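Local structure of hypothetical Thioesterase Protein SP_1851 (Streptococcus pneumoniae serotype 4, 4XY5) at residues I108-Q111 with E112-V116; A11-A14 with F15-Y18; G59-V62 with I63-G66. The protein is uncharacterised but is probably a PaaI-like thioesterase of the hotdog fold, hydrolysing the thioester bond of acyl substrates, perhaps those of coenzyme A. The protein carries 1 engineered substitution. All coordinates share one frame; numbering follows the deposited sequence.

Interaction 1 of 3, residues I108-Q111 with E112-V116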
ATOM      1  N   ILE A 108     -12.481  -2.756 -10.139  1.00 10.99           N
ATOM      2  CA  ILE A 108     -13.143  -3.845 -10.832  1.00 10.80           C
ATOM      3  C   ILE A 108     -14.518  -4.115 -10.234  1.00 12.69           C
ATOM      4  O   ILE A 108     -14.666  -4.227  -9.010  1.00 13.35           O
ATOM      5  CB  ILE A 108     -12.306  -5.145 -10.808  1.00 10.84           C
ATOM      6  CG1 ILE A 108     -10.957  -4.913 -11.501  1.00 12.57           C
ATOM      7  CG2 ILE A 108     -13.088  -6.271 -11.485  1.00 12.58           C
ATOM      8  CD1 ILE A 108     -10.118  -6.235 -11.707  1.00  9.86           C
ATOM      9  N   THR A 109     -15.516  -4.194 -11.114  1.00 14.73           N
ATOM     10  CA  THR A 109     -16.886  -4.533 -10.736  1.00 16.80           C
ATOM     11  C   THR A 109     -17.334  -5.781 -11.498  1.00 15.73           C
ATOM     12  O   THR A 109     -16.805  -6.074 -12.570  1.00 18.65           O
ATOM     13  CB  THR A 109     -17.860  -3.374 -11.035  1.00 15.70           C
ATOM     14  OG1 THR A 109     -17.747  -3.006 -12.414  1.00 23.32           O
ATOM     15  CG2 THR A 109     -17.517  -2.161 -10.176  1.00 17.09           C
ATOM     16  N   ASN A 110     -18.300  -6.523 -10.962  1.00 17.47           N
ATOM     17  CA  ASN A 110     -18.795  -7.676 -11.711  1.00 16.27           C
ATOM     18  C   ASN A 110     -20.050  -7.304 -12.483  1.00 21.51           C
ATOM     19  O   ASN A 110     -20.458  -6.146 -12.469  1.00 20.64           O
ATOM     20  CB  ASN A 110     -19.038  -8.889 -10.796  1.00 19.62           C
ATOM     21  CG  ASN A 110     -20.122  -8.657  -9.763  1.00 23.52           C
ATOM     22  OD1 ASN A 110     -20.927  -7.737  -9.880  1.00 26.73           O
ATOM     23  ND2 ASN A 110     -20.154  -9.513  -8.742  1.00 25.94           N
ATOM     24  N   GLN A 111     -20.659  -8.291 -13.147  1.00 22.83           N
ATOM     25  CA  GLN A 111     -21.778  -8.050 -14.058  1.00 24.65           C
ATOM     26  C   GLN A 111     -23.033  -7.605 -13.313  1.00 28.62           C
ATOM     27  O   GLN A 111     -23.998  -7.164 -13.934  1.00 28.77           O
ATOM     28  CB  GLN A 111     -22.077  -9.308 -14.898  1.00 23.63           C
ATOM     29  CG  GLN A 111     -22.633 -10.488 -14.116  1.00 25.18           C
ATOM     30  CD  GLN A 111     -21.566 -11.234 -13.340  1.00 26.81           C
ATOM     31  OE1 GLN A 111     -20.373 -11.075 -13.598  1.00 22.99           O
ATOM     32  NE2 GLN A 111     -21.987 -12.045 -12.377  1.00 24.79           N
ATOM     33  N   GLU A 112     -23.006  -7.718 -11.987  1.00 26.82           N
ATOM     34  CA  GLU A 112     -24.097  -7.259 -11.125  1.00 28.67           C
ATOM     35  C   GLU A 112     -23.794  -5.885 -10.535  1.00 30.55           C
ATOM     36  O   GLU A 112     -24.524  -5.390  -9.675  1.00 31.03           O
ATOM     37  CB  GLU A 112     -24.345  -8.255  -9.988  1.00 31.58           C
ATOM     38  CG  GLU A 112     -24.578  -9.689 -10.443  1.00 36.31           C
ATOM     39  CD  GLU A 112     -25.875  -9.866 -11.203  1.00 38.38           C
ATOM     40  OE1 GLU A 112     -26.796  -9.046 -11.011  1.00 42.93           O
ATOM     41  OE2 GLU A 112     -25.975 -10.826 -11.997  1.00 42.44           O
ATOM     42  N   GLY A 113     -22.700  -5.279 -10.983  1.00 25.57           N
ATOM     43  CA  GLY A 113     -22.306  -3.965 -10.506  1.00 26.14           C
ATOM     44  C   GLY A 113     -21.708  -3.972  -9.111  1.00 26.24           C
ATOM     45  O   GLY A 113     -21.505  -2.914  -8.503  1.00 27.94           O
ATOM     46  N   ARG A 114     -21.423  -5.161  -8.589  1.00 24.63           N
ATOM     47  CA  ARG A 114     -20.817  -5.278  -7.270  1.00 23.72           C
ATOM     48  C   ARG A 114     -19.313  -5.016  -7.336  1.00 21.66           C
ATOM     49  O   ARG A 114     -18.648  -5.460  -8.265  1.00 19.60           O
ATOM     50  CB  ARG A 114     -21.074  -6.662  -6.670  1.00 30.27           C
ATOM     51  CG  ARG A 114     -22.541  -7.059  -6.579  1.00 31.17           C
ATOM     52  CD  ARG A 114     -23.376  -5.963  -5.944  1.00 35.23           C
ATOM     53  NE  ARG A 114     -22.903  -5.593  -4.611  1.00 41.52           N
ATOM     54  CZ  ARG A 114     -23.135  -6.296  -3.506  1.00 47.71           C
ATOM     55  NH1 ARG A 114     -23.832  -7.423  -3.564  1.00 51.87           N
ATOM     56  NH2 ARG A 114     -22.667  -5.870  -2.340  1.00 47.95           N
ATOM     57  N   ASN A 115     -18.779  -4.307  -6.345  1.00 21.88           N
ATOM     58  CA  ASN A 115     -17.342  -4.032  -6.281  1.00 20.34           C
ATOM     59  C   ASN A 115     -16.514  -5.265  -5.936  1.00 17.34           C
ATOM     60  O   ASN A 115     -16.715  -5.870  -4.889  1.00 21.14           O
ATOM     61  CB  ASN A 115     -17.061  -2.932  -5.249  1.00 21.82           C
ATOM     62  CG  ASN A 115     -17.569  -1.579  -5.690  1.00 25.47           C
ATOM     63  OD1 ASN A 115     -17.659  -1.291  -6.881  1.00 27.89           O
ATOM     64  ND2 ASN A 115     -17.906  -0.738  -4.723  1.00 36.40           N
ATOM     65  N   VAL A 116     -15.564  -5.625  -6.801  1.00 14.98           N
ATOM     66  CA  VAL A 116     -14.708  -6.786  -6.550  1.00 13.84           C
ATOM     67  C   VAL A 116     -13.360  -6.404  -5.906  1.00 15.05           C
ATOM     68  O   VAL A 116     -12.958  -6.984  -4.883  1.00 16.62           O
ATOM     69  CB  VAL A 116     -14.468  -7.562  -7.860  1.00 14.45           C
ATOM     70  CG1 VAL A 116     -13.529  -8.742  -7.635  1.00 14.78           C
ATOM     71  CG2 VAL A 116     -15.796  -8.054  -8.402  1.00 15.61           C
TER
HETATM   72  O   HOH W   1     -24.705 -12.993 -12.345  1.00 37.94           O
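Asn110 OD1 is gripped by two backbone N-H groups that reach it from opposite faces of the amide plane: Arg114 N at 2.9 Å and Glu112 N at 3.0 Å. Each stands well out of the plane, one on either side, and neither is on a lone pair. The bond to Glu112, two residues on, makes an Asx turn. Asparagine suits this place because its short side chain, with CG held between the backbone N and the carbonyl carbon (chi1 64°), folds back over the loop it starts. Its amide then lies alongside the base of Arg114, whose CB is 3.4 Å from Asn110 OD1.

The backbone closes the same loop. Gly113 N donates to Asn110 O at 2.8 Å, and Asn110 N donates to Arg114 O at 2.9 Å. Gly113 has positive phi (75°), easily adopted without a side chain.

At the outer end, one water accepts from Gln111 NE2 and donates to Glu112 OE2, bridging two groups whose planes are nearly perpendicular. Gln111 is also hydrogen-bonded to Val87, the first residue of strand 87-97, and to Asp86 just before it. Toward the sheet, Thr109 and Asn115 form a non-hydrogen-bonded pair and point the same way, with Thr109 CG2 3.4 Å from Asn115 OD1. Beyond them Val116 N binds Ile108 O at 2.8 Å, while these two branched apolar residues turn to helix 47-64.

A type I turn followed by a G1 beta bulge at Gly113 is the signature of a 3:5 beta hairpin, here joining strands 101-109 and 115-127 of the hotdog sheet.

Interaction 2 of 3, residues A11-A14 with F15-Y18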
ATOM      1  N   ALA A  11      -0.820 -23.155 -13.757  1.00 21.89           N
ATOM      2  CA  ALA A  11      -0.510 -21.760 -13.991  1.00 19.43           C
ATOM      3  C   ALA A  11      -1.736 -20.896 -13.713  1.00 20.59           C
ATOM      4  O   ALA A  11      -2.876 -21.345 -13.857  1.00 17.00           O
ATOM      5  CB  ALA A  11      -0.024 -21.558 -15.414  1.00 17.55           C
ATOM      6  N   ILE A  12      -1.477 -19.666 -13.282  1.00 13.72           N
ATOM      7  CA  ILE A  12      -2.497 -18.647 -13.107  1.00 15.06           C
ATOM      8  C   ILE A  12      -2.358 -17.699 -14.282  1.00 15.69           C
ATOM      9  O   ILE A  12      -1.280 -17.164 -14.515  1.00 14.23           O
ATOM     10  CB  ILE A  12      -2.319 -17.905 -11.768  1.00 12.60           C
ATOM     11  CG1 ILE A  12      -2.475 -18.896 -10.612  1.00 15.55           C
ATOM     12  CG2 ILE A  12      -3.311 -16.751 -11.637  1.00 12.61           C
ATOM     13  CD1 ILE A  12      -1.432 -18.732  -9.540  1.00 18.96           C
ATOM     14  N   SER A  13      -3.426 -17.520 -15.051  1.00 12.33           N
ATOM     15  CA  SER A  13      -3.336 -16.749 -16.269  1.00 12.84           C
ATOM     16  C   SER A  13      -4.343 -15.598 -16.264  1.00 11.82           C
ATOM     17  O   SER A  13      -5.371 -15.674 -15.606  1.00 11.09           O
ATOM     18  CB  SER A  13      -3.562 -17.662 -17.484  1.00 17.10           C
ATOM     19  OG  SER A  13      -3.409 -16.929 -18.682  1.00 27.28           O
ATOM     20  N   ALA A  14      -4.029 -14.535 -16.996  1.00 11.33           N
ATOM     21  CA  ALA A  14      -4.914 -13.369 -17.085  1.00 12.17           C
ATOM     22  C   ALA A  14      -4.976 -12.868 -18.515  1.00 11.70           C
ATOM     23  O   ALA A  14      -3.954 -12.828 -19.193  1.00 17.39           O
ATOM     24  CB  ALA A  14      -4.426 -12.254 -16.149  1.00 13.22           C
ATOM     25  N   PHE A  15      -6.171 -12.480 -18.962  1.00 11.22           N
ATOM     26  CA  PHE A  15      -6.426 -12.030 -20.338  1.00 12.24           C
ATOM     27  C   PHE A  15      -6.338 -13.126 -21.401  1.00 14.28           C
ATOM     28  O   PHE A  15      -5.822 -12.898 -22.498  1.00 14.00           O
ATOM     29  CB  PHE A  15      -5.491 -10.886 -20.720  1.00 12.23           C
ATOM     30  CG  PHE A  15      -5.689  -9.643 -19.876  1.00 11.27           C
ATOM     31  CD1 PHE A  15      -6.749  -8.786 -20.135  1.00 14.78           C
ATOM     32  CD2 PHE A  15      -4.833  -9.360 -18.823  1.00 10.97           C
ATOM     33  CE1 PHE A  15      -6.950  -7.650 -19.365  1.00 15.63           C
ATOM     34  CE2 PHE A  15      -5.021  -8.223 -18.046  1.00 12.39           C
ATOM     35  CZ  PHE A  15      -6.079  -7.368 -18.315  1.00 11.47           C
ATOM     36  N   GLU A  16      -6.873 -14.297 -21.087  1.00 14.59           N
ATOM     37  CA  GLU A  16      -7.100 -15.313 -22.110  1.00 16.97           C
ATOM     38  C   GLU A  16      -8.233 -14.863 -23.031  1.00 19.08           C
ATOM     39  O   GLU A  16      -8.314 -15.281 -24.189  1.00 14.05           O
ATOM     40  CB  GLU A  16      -7.408 -16.660 -21.464  1.00 20.83           C
ATOM     41  CG  GLU A  16      -6.217 -17.208 -20.696  1.00 27.38           C
ATOM     42  CD  GLU A  16      -6.341 -18.675 -20.341  1.00 31.20           C
ATOM     43  OE1 GLU A  16      -5.306 -19.273 -19.979  1.00 34.29           O
ATOM     44  OE2 GLU A  16      -7.462 -19.225 -20.408  1.00 33.72           O
ATOM     45  N   ASN A  17      -9.092 -13.997 -22.499  1.00 18.35           N
ATOM     46  CA  ASN A  17     -10.113 -13.302 -23.279  1.00 17.73           C
ATOM     47  C   ASN A  17     -10.219 -11.890 -22.726  1.00 17.71           C
ATOM     48  O   ASN A  17      -9.935 -11.681 -21.554  1.00 14.66           O
ATOM     49  CB  ASN A  17     -11.473 -14.001 -23.194  1.00 17.67           C
ATOM     50  CG  ASN A  17     -12.105 -13.898 -21.812  1.00 18.97           C
ATOM     51  OD1 ASN A  17     -12.766 -12.895 -21.478  1.00 16.99           O
ATOM     52  ND2 ASN A  17     -11.907 -14.936 -20.993  1.00 16.72           N
ATOM     53  N   TYR A  18     -10.626 -10.938 -23.560  1.00 15.38           N
ATOM     54  CA  TYR A  18     -10.885  -9.571 -23.088  1.00 16.16           C
ATOM     55  C   TYR A  18     -11.523  -8.750 -24.199  1.00 19.03           C
ATOM     56  O   TYR A  18     -11.438  -9.112 -25.372  1.00 17.93           O
ATOM     57  CB  TYR A  18      -9.600  -8.881 -22.597  1.00 14.59           C
ATOM     58  CG  TYR A  18      -8.569  -8.599 -23.670  1.00 17.19           C
ATOM     59  CD1 TYR A  18      -8.578  -7.399 -24.380  1.00 13.43           C
ATOM     60  CD2 TYR A  18      -7.575  -9.536 -23.970  1.00 17.51           C
ATOM     61  CE1 TYR A  18      -7.626  -7.146 -25.371  1.00 21.40           C
ATOM     62  CE2 TYR A  18      -6.626  -9.287 -24.946  1.00 18.48           C
ATOM     63  CZ  TYR A  18      -6.658  -8.101 -25.644  1.00 21.64           C
ATOM     64  OH  TYR A  18      -5.708  -7.870 -26.612  1.00 25.81           O
TER
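The Phe15 ring leans obliquely against the end of the preceding strand, with its CD2 3.5 Å from Ala14 C and 4.0 Å from Ala14 CB. Tyr18 CB lies at the ring's edge, in its plane, while Phe9 of the third subunit meets the ring in an edge-to-face stack. Alanine suits the neighbouring position, since its single methyl fits beside the ring and against Thr52 of helix 47-64.

Phe15 has positive phi (70°), unusual for a residue with a side chain, and the chain bends sharply there. The bend brings Glu16 back beside Ser13. Extended beyond CG, the glutamate reaches alongside the serine, and Ser13 OG makes a weak hydrogen bond to Glu16 OE1 at 3.3 Å. The serine hydroxyl is anti to its own backbone nitrogen (chi1 -177°), which places it beside the carboxylate. A small polar side chain can do this close to the backbone, whereas the longer glutamate extends from the exposed part of the bend.

Strand 12-14 pairs antiparallel with a strand of the third subunit, continuing the sheet across the interface, while Phe15 packs its apolar ring on Leu53, Gln56 and Ile57 of helix 47-64 before the chain enters strand 19-24.

Interaction 3 of 3, residues G59-V62 with I63-G66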
ATOM      1  N   GLY A  59      -1.390   0.175 -17.154  1.00 11.40           N
ATOM      2  CA  GLY A  59      -0.441   0.399 -18.233  1.00 13.48           C
ATOM      3  C   GLY A  59      -1.134   0.994 -19.447  1.00 17.07           C
ATOM      4  O   GLY A  59      -0.609   1.911 -20.081  1.00 15.16           O
ATOM      5  N   LEU A  60      -2.320   0.481 -19.760  1.00 13.05           N
ATOM      6  CA  LEU A  60      -3.112   1.019 -20.868  1.00 12.81           C
ATOM      7  C   LEU A  60      -3.490   2.479 -20.617  1.00 15.36           C
ATOM      8  O   LEU A  60      -3.531   3.284 -21.548  1.00 14.51           O
ATOM      9  CB  LEU A  60      -4.362   0.169 -21.105  1.00 14.23           C
ATOM     10  CG  LEU A  60      -4.132  -1.247 -21.672  1.00 17.27           C
ATOM     11  CD1 LEU A  60      -5.423  -2.019 -21.641  1.00 14.55           C
ATOM     12  CD2 LEU A  60      -3.577  -1.205 -23.089  1.00 17.10           C
ATOM     13  N   VAL A  61      -3.750   2.844 -19.362  1.00 13.72           N
ATOM     14  CA  VAL A  61      -4.028   4.253 -19.069  1.00 13.24           C
ATOM     15  C   VAL A  61      -2.817   5.116 -19.430  1.00 15.43           C
ATOM     16  O   VAL A  61      -2.977   6.163 -20.061  1.00 17.56           O
ATOM     17  CB  VAL A  61      -4.403   4.482 -17.593  1.00 12.91           C
ATOM     18  CG1 VAL A  61      -4.492   5.979 -17.281  1.00 13.99           C
ATOM     19  CG2 VAL A  61      -5.726   3.828 -17.271  1.00 12.55           C
ATOM     20  N   VAL A  62      -1.621   4.668 -19.046  1.00 13.43           N
ATOM     21  CA  VAL A  62      -0.370   5.342 -19.397  1.00 16.58           C
ATOM     22  C   VAL A  62      -0.248   5.554 -20.903  1.00 18.43           C
ATOM     23  O   VAL A  62       0.045   6.656 -21.363  1.00 19.15           O
ATOM     24  CB  VAL A  62       0.880   4.544 -18.958  1.00 20.50           C
ATOM     25  CG1 VAL A  62       2.144   5.220 -19.484  1.00 22.96           C
ATOM     26  CG2 VAL A  62       0.959   4.396 -17.445  1.00 21.44           C
ATOM     27  N   ILE A  63      -0.456   4.482 -21.664  1.00 15.27           N
ATOM     28  CA  ILE A  63      -0.312   4.573 -23.114  1.00 18.40           C
ATOM     29  C   ILE A  63      -1.307   5.578 -23.683  1.00 18.99           C
ATOM     30  O   ILE A  63      -0.968   6.360 -24.571  1.00 21.63           O
ATOM     31  CB  ILE A  63      -0.489   3.202 -23.772  1.00 17.79           C
ATOM     32  CG1 ILE A  63       0.668   2.289 -23.359  1.00 18.31           C
ATOM     33  CG2 ILE A  63      -0.522   3.324 -25.296  1.00 23.41           C
ATOM     34  CD1 ILE A  63       0.510   0.871 -23.830  1.00 29.55           C
ATOM     35  N   SER A  64      -2.519   5.580 -23.138  1.00 15.87           N
ATOM     36  CA  SER A  64      -3.584   6.452 -23.624  1.00 16.81           C
ATOM     37  C   SER A  64      -3.262   7.935 -23.419  1.00 21.54           C
ATOM     38  O   SER A  64      -3.883   8.797 -24.046  1.00 22.93           O
ATOM     39  CB  SER A  64      -4.913   6.117 -22.939  1.00 17.28           C
ATOM     40  OG  SER A  64      -4.938   6.616 -21.610  1.00 18.97           O
ATOM     41  N   LEU A  65      -2.309   8.227 -22.536  1.00 17.05           N
ATOM     42  CA  LEU A  65      -1.858   9.600 -22.313  1.00 21.86           C
ATOM     43  C   LEU A  65      -0.658   9.965 -23.176  1.00 21.53           C
ATOM     44  O   LEU A  65      -0.081  11.047 -23.014  1.00 25.51           O
ATOM     45  CB  LEU A  65      -1.500   9.818 -20.841  1.00 23.33           C
ATOM     46  CG  LEU A  65      -2.660   9.745 -19.851  1.00 20.26           C
ATOM     47  CD1 LEU A  65      -2.093   9.687 -18.458  1.00 20.66           C
ATOM     48  CD2 LEU A  65      -3.581  10.938 -20.007  1.00 23.54           C
ATOM     49  N   GLY A  66      -0.287   9.064 -24.083  1.00 23.37           N
ATOM     50  CA  GLY A  66       0.844   9.274 -24.967  1.00 24.18           C
ATOM     51  C   GLY A  66       2.163   9.111 -24.244  1.00 28.37           C
ATOM     52  O   GLY A  66       3.162   9.756 -24.582  1.00 28.39           O
TER
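A Schellman motif ends helix 47-64, the central helix that packs against the curved sheet of the hotdog fold. Its C-prime residue is Gly66, whose positive phi (75°) turns the chain out of the helix. Gly66 N donates to Ile63 O at 2.8 Å, and Leu67 N is directed to Val62 O, completing the motif.

Before the turn the bonding is still helical. Ile63 N meets Gly59 O at 3.0 Å, in the carbonyl plane, and Ser64 N meets Leu60 O at the same length but somewhat tilted. The pattern then changes. Leu65 N keeps only a weak bond to Val61 O, at 3.3 Å, and makes a better one to Val62 O at 3.1 Å, tightening the last turn toward 3-10 geometry; this donor stands well above the carbonyl plane.

Val61 O accepts a second bond, from Ser64 OG, unusually short at 2.5 Å. The hydroxyl sits between its own backbone N and carbonyl carbon (chi1 76°), a setting that lets a serine curl back to the carbonyl three residues earlier. Leu65 lays CG beside the same oxygen at 3.6 Å, and Ile63 runs its CG1 along Gly59 O at 3.5 Å. Leu60, Val61 and Val62 are buried, as suits their apolar side chains: Leu60 and Val61 meet Val28 of strand 27-33 and Val62 meets Met104. Leu60 and the less covered Ile63 also touch Tyr41 of the third subunit.

Ser64 OG, while donating to Val61 O, is bonded to Gly26 N in the turn between strands 19-24 and 27-33. The serine thus relays a hydrogen bond from that turn to the helix end, and each bond would be expected to polarise the hydroxyl and strengthen the other.

The three contacts follow one another in series, neither nested nor crossed, and none touches another. From the N terminus, interaction 2 comes first, as the bend between strand 12-14 and strand 19-24, set against helix 47-64. Interaction 3 closes the far end of that helix, just before strand 68-78, about 21 Å from interaction 2 between centres. Both of these meet the third subunit. Interaction 1 closes the loop between strands 101-109 and 115-127, across the chain's centre from interaction 3; their centres are about 23 Å apart. Together they mark a subunit interface, a helix end and a sheet hairpin of one hotdog domain.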